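Local atomic coordinates of protein argonaute 5 (Arabidopsis thaliana, PDB entry 4G0O), a protein that probably binds small guide RNAs in gene regulation, with a MID domain that recognises the nucleotide at their 5' end. Residues Gln29-Gln34 against Asn114-Gln119; Pro50-Ile55 against His70-Gly75; Glu64-Ile69 against Lys94-Thr99. All coordinates share one frame; numbering follows the deposited sequence.

Contact 1 (Gln29-Gln34 against Asn114-Gln119); sequences QEFCKQ and NKLNKQ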
# COMPACT_ATOMS: atom_id res chain seq x y z
N GLN A 29 5.74 -1.62 9.41
CA GLN A 29 5.40 -3.00 9.76
C GLN A 29 4.07 -3.11 10.49
O GLN A 29 3.23 -3.93 10.15
CB GLN A 29 6.46 -3.61 10.67
CG GLN A 29 7.52 -4.39 9.95
CD GLN A 29 6.94 -5.60 9.26
OE1 GLN A 29 5.84 -6.04 9.58
NE2 GLN A 29 7.68 -6.13 8.28
N GLU A 30 3.91 -2.29 11.52
CA GLU A 30 2.71 -2.35 12.34
C GLU A 30 1.48 -1.96 11.52
O GLU A 30 0.46 -2.67 11.54
CB GLU A 30 2.87 -1.45 13.57
CG GLU A 30 1.56 -0.98 14.20
CD GLU A 30 0.90 -2.03 15.08
OE1 GLU A 30 1.38 -3.19 15.14
OE2 GLU A 30 -0.13 -1.70 15.70
N PHE A 31 1.58 -0.86 10.78
CA PHE A 31 0.49 -0.38 9.92
C PHE A 31 0.09 -1.38 8.85
O PHE A 31 -1.09 -1.60 8.61
CB PHE A 31 0.85 0.95 9.25
CG PHE A 31 -0.10 1.34 8.17
CD1 PHE A 31 0.22 1.16 6.83
CD2 PHE A 31 -1.34 1.86 8.49
CE1 PHE A 31 -0.66 1.51 5.83
CE2 PHE A 31 -2.24 2.21 7.49
CZ PHE A 31 -1.89 2.04 6.16
N CYS A 32 1.07 -1.99 8.19
CA CYS A 32 0.75 -2.99 7.18
C CYS A 32 0.18 -4.24 7.83
O CYS A 32 -0.64 -4.94 7.23
CB CYS A 32 1.97 -3.34 6.33
SG CYS A 32 2.47 -2.04 5.18
N LYS A 33 0.60 -4.54 9.06
CA LYS A 33 0.12 -5.74 9.72
C LYS A 33 -1.38 -5.62 10.00
O LYS A 33 -2.14 -6.55 9.75
CB LYS A 33 0.90 -6.02 11.01
CG LYS A 33 0.36 -7.23 11.79
CD LYS A 33 1.32 -7.69 12.89
CE LYS A 33 2.39 -8.64 12.36
NZ LYS A 33 3.49 -7.96 11.62
N GLN A 34 -1.79 -4.46 10.50
CA GLN A 34 -3.20 -4.21 10.77
C GLN A 34 -4.03 -4.03 9.50
O GLN A 34 -5.16 -4.53 9.41
CB GLN A 34 -3.37 -3.00 11.71
CG GLN A 34 -3.03 -3.28 13.17
CD GLN A 34 -3.10 -2.03 14.05
OE1 GLN A 34 -3.93 -1.14 13.86
NE2 GLN A 34 -2.21 -1.98 15.04
N ASN A 114 0.12 7.14 10.90
CA ASN A 114 0.46 7.30 12.31
C ASN A 114 -0.75 7.15 13.25
O ASN A 114 -0.60 6.71 14.38
CB ASN A 114 1.14 8.64 12.54
CG ASN A 114 1.91 8.68 13.85
OD1 ASN A 114 2.64 7.73 14.17
ND2 ASN A 114 1.74 9.75 14.62
N LYS A 115 -1.94 7.52 12.79
CA LYS A 115 -3.14 7.45 13.62
C LYS A 115 -3.62 6.00 13.80
O LYS A 115 -4.28 5.69 14.80
CB LYS A 115 -4.28 8.27 13.04
CG LYS A 115 -4.09 9.79 12.95
CD LYS A 115 -5.11 10.33 11.92
CE LYS A 115 -5.17 11.85 11.78
NZ LYS A 115 -3.83 12.49 11.91
N LEU A 116 -3.31 5.14 12.84
CA LEU A 116 -3.81 3.76 12.83
C LEU A 116 -5.32 3.72 13.12
O LEU A 116 -5.81 2.89 13.90
CB LEU A 116 -3.04 2.88 13.81
CG LEU A 116 -1.59 2.52 13.45
CD1 LEU A 116 -0.89 1.86 14.63
CD2 LEU A 116 -1.54 1.61 12.22
N ASN A 117 -6.05 4.66 12.52
CA ASN A 117 -7.50 4.69 12.67
C ASN A 117 -8.10 3.52 11.90
O ASN A 117 -7.78 3.28 10.74
CB ASN A 117 -8.08 6.02 12.19
CG ASN A 117 -9.45 6.31 12.81
OD1 ASN A 117 -10.20 5.38 13.10
ND2 ASN A 117 -9.75 7.58 13.04
N LYS A 118 -8.96 2.75 12.57
CA LYS A 118 -9.47 1.55 11.94
C LYS A 118 -10.50 1.81 10.84
O LYS A 118 -10.70 0.95 9.96
CB LYS A 118 -9.99 0.57 13.00
CG LYS A 118 -9.14 -0.67 13.10
CD LYS A 118 -9.07 -1.21 14.52
CE LYS A 118 -10.36 -1.85 14.94
NZ LYS A 118 -10.19 -2.43 16.32
N GLN A 119 -11.13 2.98 10.86
CA GLN A 119 -12.03 3.38 9.79
C GLN A 119 -11.26 3.86 8.56
O GLN A 119 -11.73 3.76 7.42
CB GLN A 119 -13.01 4.46 10.26
CG GLN A 119 -13.95 4.97 9.17
CD GLN A 119 -14.93 3.90 8.64
OE1 GLN A 119 -14.54 2.97 7.93
NE2 GLN A 119 -16.20 4.05 8.99
O HOH W 1 -5.66 0.42 15.68

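Contact 2 (Pro50-Ile55 against His70-Gly75); sequences PAIPFI and HKRAPG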
# COMPACT_ATOMS: atom_id res chain seq x y z
N PRO A 50 5.82 -10.25 2.83
CA PRO A 50 5.94 -9.44 1.63
C PRO A 50 6.88 -10.14 0.65
O PRO A 50 7.68 -10.97 1.09
CB PRO A 50 6.56 -8.14 2.16
CG PRO A 50 7.40 -8.58 3.28
CD PRO A 50 6.66 -9.74 3.93
N ALA A 51 6.79 -9.83 -0.64
CA ALA A 51 7.58 -10.54 -1.63
C ALA A 51 9.07 -10.13 -1.59
O ALA A 51 9.95 -10.88 -2.02
CB ALA A 51 7.00 -10.31 -3.00
N ILE A 52 9.34 -8.93 -1.09
CA ILE A 52 10.70 -8.50 -0.78
C ILE A 52 10.60 -7.70 0.51
O ILE A 52 9.51 -7.23 0.86
CB ILE A 52 11.32 -7.62 -1.91
CG1 ILE A 52 10.44 -6.40 -2.18
CG2 ILE A 52 11.56 -8.44 -3.18
CD1 ILE A 52 11.11 -5.34 -3.04
N PRO A 53 11.72 -7.56 1.25
CA PRO A 53 11.68 -6.85 2.54
C PRO A 53 11.19 -5.41 2.39
O PRO A 53 11.38 -4.83 1.33
CB PRO A 53 13.15 -6.84 2.96
CG PRO A 53 13.75 -8.02 2.29
CD PRO A 53 13.06 -8.10 0.97
N PHE A 54 10.59 -4.84 3.43
CA PHE A 54 10.16 -3.44 3.36
C PHE A 54 11.37 -2.55 3.14
O PHE A 54 12.48 -2.87 3.56
CB PHE A 54 9.44 -3.01 4.65
CG PHE A 54 8.06 -3.58 4.79
CD1 PHE A 54 7.21 -3.13 5.80
CD2 PHE A 54 7.59 -4.57 3.92
CE1 PHE A 54 5.93 -3.65 5.94
CE2 PHE A 54 6.31 -5.10 4.06
CZ PHE A 54 5.49 -4.64 5.08
N ILE A 55 11.13 -1.41 2.49
CA ILE A 55 12.19 -0.47 2.20
C ILE A 55 11.84 0.89 2.80
O ILE A 55 10.69 1.34 2.73
CB ILE A 55 12.43 -0.34 0.68
CG1 ILE A 55 11.17 -0.71 -0.11
CG2 ILE A 55 13.54 -1.27 0.23
CD1 ILE A 55 11.02 -2.23 -0.45
N HIS A 70 10.60 -2.59 -8.43
CA HIS A 70 10.00 -3.13 -9.63
C HIS A 70 10.86 -4.20 -10.29
O HIS A 70 10.33 -5.17 -10.81
CB HIS A 70 9.71 -2.03 -10.63
CG HIS A 70 9.23 -2.53 -11.95
ND1 HIS A 70 8.11 -3.33 -12.08
CD2 HIS A 70 9.72 -2.37 -13.20
CE1 HIS A 70 7.93 -3.62 -13.35
NE2 HIS A 70 8.90 -3.05 -14.06
N LYS A 71 12.19 -4.02 -10.29
CA LYS A 71 13.07 -4.98 -10.97
C LYS A 71 13.32 -6.22 -10.11
O LYS A 71 13.54 -7.31 -10.63
CB LYS A 71 14.40 -4.36 -11.40
CG LYS A 71 14.23 -3.27 -12.45
CD LYS A 71 15.55 -2.84 -13.08
CE LYS A 71 15.27 -1.88 -14.22
NZ LYS A 71 16.48 -1.59 -15.04
N ARG A 72 13.26 -6.03 -8.79
CA ARG A 72 13.51 -7.11 -7.85
C ARG A 72 12.22 -7.85 -7.57
O ARG A 72 12.24 -8.92 -6.96
CB ARG A 72 14.08 -6.58 -6.53
CG ARG A 72 15.40 -5.84 -6.70
CD ARG A 72 16.19 -5.74 -5.41
NE ARG A 72 15.75 -4.63 -4.56
CZ ARG A 72 14.97 -4.78 -3.49
NH1 ARG A 72 14.62 -3.73 -2.77
NH2 ARG A 72 14.54 -5.99 -3.15
N ALA A 73 11.11 -7.28 -8.00
CA ALA A 73 9.82 -7.93 -7.83
C ALA A 73 8.91 -7.68 -9.02
O ALA A 73 7.88 -7.02 -8.91
CB ALA A 73 9.15 -7.46 -6.55
N PRO A 74 9.27 -8.25 -10.18
CA PRO A 74 8.51 -8.06 -11.42
C PRO A 74 7.06 -8.52 -11.28
O PRO A 74 6.21 -8.10 -12.08
CB PRO A 74 9.23 -8.96 -12.41
CG PRO A 74 9.98 -9.96 -11.57
CD PRO A 74 10.36 -9.23 -10.35
N GLY A 75 6.78 -9.38 -10.31
CA GLY A 75 5.45 -9.94 -10.16
C GLY A 75 4.56 -9.25 -9.14
O GLY A 75 3.42 -9.69 -8.93
O HOH W 2 13.50 -4.80 -0.78

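Contact 3 (Glu64-Ile69 against Lys94-Thr99); sequences EALLDI and KRICET. With SO4 (sulfate ion), chain C.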
# COMPACT_ATOMS: atom_id res chain seq x y z
N GLU A 64 14.67 6.08 -7.95
CA GLU A 64 15.55 4.93 -7.66
C GLU A 64 14.86 3.76 -6.95
O GLU A 64 15.00 2.61 -7.38
CB GLU A 64 16.76 5.38 -6.81
CG GLU A 64 17.79 4.28 -6.51
CD GLU A 64 18.01 3.99 -5.02
OE1 GLU A 64 17.02 3.77 -4.28
OE2 GLU A 64 19.20 3.97 -4.58
N ALA A 65 14.16 4.05 -5.85
CA ALA A 65 13.51 3.02 -5.03
C ALA A 65 12.43 2.29 -5.80
O ALA A 65 12.36 1.07 -5.79
CB ALA A 65 12.91 3.65 -3.78
N LEU A 66 11.58 3.05 -6.48
CA LEU A 66 10.47 2.47 -7.20
C LEU A 66 10.99 1.53 -8.28
O LEU A 66 10.53 0.39 -8.42
CB LEU A 66 9.60 3.58 -7.81
CG LEU A 66 8.29 4.01 -7.14
CD1 LEU A 66 8.02 3.36 -5.76
CD2 LEU A 66 8.19 5.52 -7.07
N LEU A 67 11.99 1.98 -9.04
CA LEU A 67 12.53 1.14 -10.11
C LEU A 67 13.27 -0.06 -9.55
O LEU A 67 13.26 -1.14 -10.14
CB LEU A 67 13.42 1.94 -11.07
CG LEU A 67 13.98 1.09 -12.23
CD1 LEU A 67 12.90 0.75 -13.24
CD2 LEU A 67 15.17 1.77 -12.91
N ASP A 68 13.88 0.10 -8.38
CA ASP A 68 14.56 -1.02 -7.74
C ASP A 68 13.55 -2.09 -7.33
O ASP A 68 13.72 -3.28 -7.61
CB ASP A 68 15.33 -0.54 -6.51
CG ASP A 68 16.02 -1.67 -5.77
OD1 ASP A 68 15.92 -1.71 -4.52
OD2 ASP A 68 16.69 -2.51 -6.42
N ILE A 69 12.48 -1.65 -6.68
CA ILE A 69 11.45 -2.57 -6.19
C ILE A 69 10.82 -3.32 -7.35
O ILE A 69 10.58 -4.52 -7.28
CB ILE A 69 10.39 -1.79 -5.43
CG1 ILE A 69 10.91 -1.50 -4.03
CG2 ILE A 69 9.08 -2.58 -5.36
CD1 ILE A 69 10.63 -0.14 -3.59
N LYS A 94 2.56 8.30 -8.50
CA LYS A 94 1.51 7.56 -9.20
C LYS A 94 1.90 7.38 -10.65
O LYS A 94 1.72 6.30 -11.21
CB LYS A 94 0.19 8.30 -9.13
CG LYS A 94 -0.42 8.33 -7.75
CD LYS A 94 -1.45 7.24 -7.57
CE LYS A 94 -0.91 6.05 -6.76
NZ LYS A 94 -1.88 4.90 -6.75
N ARG A 95 2.41 8.46 -11.24
CA ARG A 95 2.90 8.44 -12.61
C ARG A 95 3.93 7.32 -12.78
O ARG A 95 3.84 6.50 -13.70
CB ARG A 95 3.50 9.81 -12.99
CG ARG A 95 4.34 9.77 -14.27
CD ARG A 95 4.95 11.11 -14.65
NE ARG A 95 5.94 11.59 -13.68
CZ ARG A 95 7.20 11.16 -13.61
NH1 ARG A 95 8.03 11.66 -12.69
NH2 ARG A 95 7.63 10.23 -14.44
N ILE A 96 4.90 7.25 -11.88
CA ILE A 96 5.97 6.26 -11.99
C ILE A 96 5.40 4.85 -11.86
O ILE A 96 5.73 3.96 -12.64
CB ILE A 96 7.05 6.49 -10.93
CG1 ILE A 96 7.84 7.76 -11.26
CG2 ILE A 96 7.97 5.27 -10.82
CD1 ILE A 96 8.72 8.24 -10.11
N CYS A 97 4.54 4.67 -10.87
CA CYS A 97 3.96 3.36 -10.63
C CYS A 97 2.99 2.96 -11.73
O CYS A 97 3.14 1.90 -12.36
CB CYS A 97 3.25 3.32 -9.27
SG CYS A 97 4.38 3.47 -7.87
N GLU A 98 1.99 3.80 -11.94
CA GLU A 98 0.87 3.41 -12.79
C GLU A 98 1.24 3.43 -14.26
O GLU A 98 1.04 2.45 -14.97
CB GLU A 98 -0.35 4.30 -12.51
CG GLU A 98 -0.83 4.20 -11.06
CD GLU A 98 -2.00 5.13 -10.75
OE1 GLU A 98 -2.03 6.28 -11.26
OE2 GLU A 98 -2.90 4.71 -9.98
N THR A 99 1.82 4.54 -14.71
CA THR A 99 2.16 4.69 -16.11
C THR A 99 3.53 4.10 -16.45
O THR A 99 3.65 3.34 -17.42
CB THR A 99 2.12 6.18 -16.53
OG1 THR A 99 3.13 6.91 -15.84
CG2 THR A 99 0.77 6.80 -16.21
S SO4 C . -5.30 6.31 -3.89
O1 SO4 C . -5.36 7.15 -2.69
O2 SO4 C . -3.88 6.21 -4.33
O3 SO4 C . -5.89 4.99 -3.61
O4 SO4 C . -6.12 6.91 -4.95

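Contact 1 (Gln29-Gln34 against Asn114-Gln119)
The backbones come closest where helix 27-42 faces the bend between helices 110-115 and 118-131, with the CA atoms of F31 and L116 6.6 Å apart. L116 is the first residue past the first of these helices to leave helical geometry, and its phi is positive (46°). Every close contact across the segments involves L116. Its side chain points into helix 27-42 and is met by residues from two successive turns. CD2 sits 3.7 Å from F31 CA. The same methyl reaches the edge of the F31 ring, close to the ring plane, with L116 CD2 3.7 Å from F31 CD2. F31 holds CG anti to its backbone N (chi1 169°), which swings the ring over to L116, where its edge meets the methyl. The other branch, L116 CD1, lies 3.8 Å from E30 CG, so the aliphatic part of the glutamate flanks the leucine. Q34 crosses L116 at about a right angle, though the end of Q34 is less surely placed. As modelled, polar contact is made through a water. It donates to Q34 OE1 at 3.0 Å and also to L116 O, tying a helix side chain to the backbone of the bend. Just beyond, N117 is the N-cap of the next helix; its OD1 accepts a weak bond from Q119 N. The contact joins the bend between helices 110-115 and 118-131 to helix 27-42. Helix 118-131 closes in beside it: M121 touches F31, Q34 and L116, and Y120 also packs on F31.

Contact 2 (Pro50-Ile55 against His70-Gly75)
This contact belongs to the Rossmann-like fold of the MID domain, where the loop leading into strand 55-56 meets the C-terminal end of helix 62-72. I52 and R72 do most of the touching. I52 crosses R72 at about a right angle, and its CD1 methyl lies 3.5 Å from R72 NH2. It comes to the guanidinium obliquely. I52 has CG1 between the backbone N and the carbonyl carbon (chi1 57°), and from there CD1 extends to the arginine. I52 CG2 packs 4.3 Å from A73 CB. I55 CG2 lies at the guanidinium edge, 4.0 Å from R72 NH1. The R72 chain bends at chi3 (-83°). Its NE is held by a salt bridge to D68, one turn back on the same helix, which should limit how far the group can swing. I69 of that helix touches both I52 and I55, extending the apolar packing. The loop is pinned on strand 7-18 as well, where I52 O bonds to T15 OG1. The polar link across the contact is a water near the guanidinium plane: it accepts from R72 NH1 at a short 2.5 Å and donates to P53 O at 3.0 Å.

Contact 3 (Glu64-Ile69 against Lys94-Thr99)
Two helices of the Rossmann-like MID domain, 62-72 and 90-101, pack here, and the far side of the second one bears an anion site. L66 meets I96 and C97 in a small apolar joint. The backbones are nearest at L66 and C97, whose CA atoms are 7.4 Å apart. L66 crosses I96 obliquely, with its CD2 methyl 3.8 Å from I96 CG2. The same I96 branch also lies against L66 CB, so it rests along the side of the leucine. I96 keeps CG1 anti to the carbonyl carbon (chi1 -71°), which sends CG2 out anti to the backbone N and into the leucine. C97 adds its sulfur, with SG 4.0 Å from L66 CG. All three residues are buried. With an alanine in place of L66, CG and both methyls go, and a gap would probably open beside I96 CG2 and C97 SG, which would lose part of their packing. K94 points away from this joint. Its chain bends twice and carries NZ to a sulfate, which probably came from the crystallisation liquor. The bond from K94 NZ to sulfate O2 is weak, at 3.4 Å. K131 from helix 118-131 binds the same ion. S105 and E98 also pair with K94 NZ, E98 by a salt bridge whose hydrogen bond is weak. In Argonaute MID domains lysines at such places hold the 5' phosphate of the guide, so the sulfate is consistent with that pocket. L101, further along helix 90-101, packs on L66 and I96, while I62 and E63 of helix 62-72 also touch I96. C97 also rests on S105 of strand 105-108.

Contacts 2 and 3 share helix 62-72, and I69, part of segment 64-69, bridges the two. Contact 1 lies across the chain's centre from contact 3, their nearest atoms about 12 Å apart. F54 joins contacts 1 and 2, its CE1 lying 3.9 Å from C32 SG. Burial sets the chemistry. Contact 3 is buried, and its two helices meet through apolar groups alone. Contacts 1 and 2 are partly buried, and each adds a water bridge to a backbone carbonyl, from a glutamine in one and an arginine in the other. Both contacts 2 and 3 close within the loop spanned by contact 1.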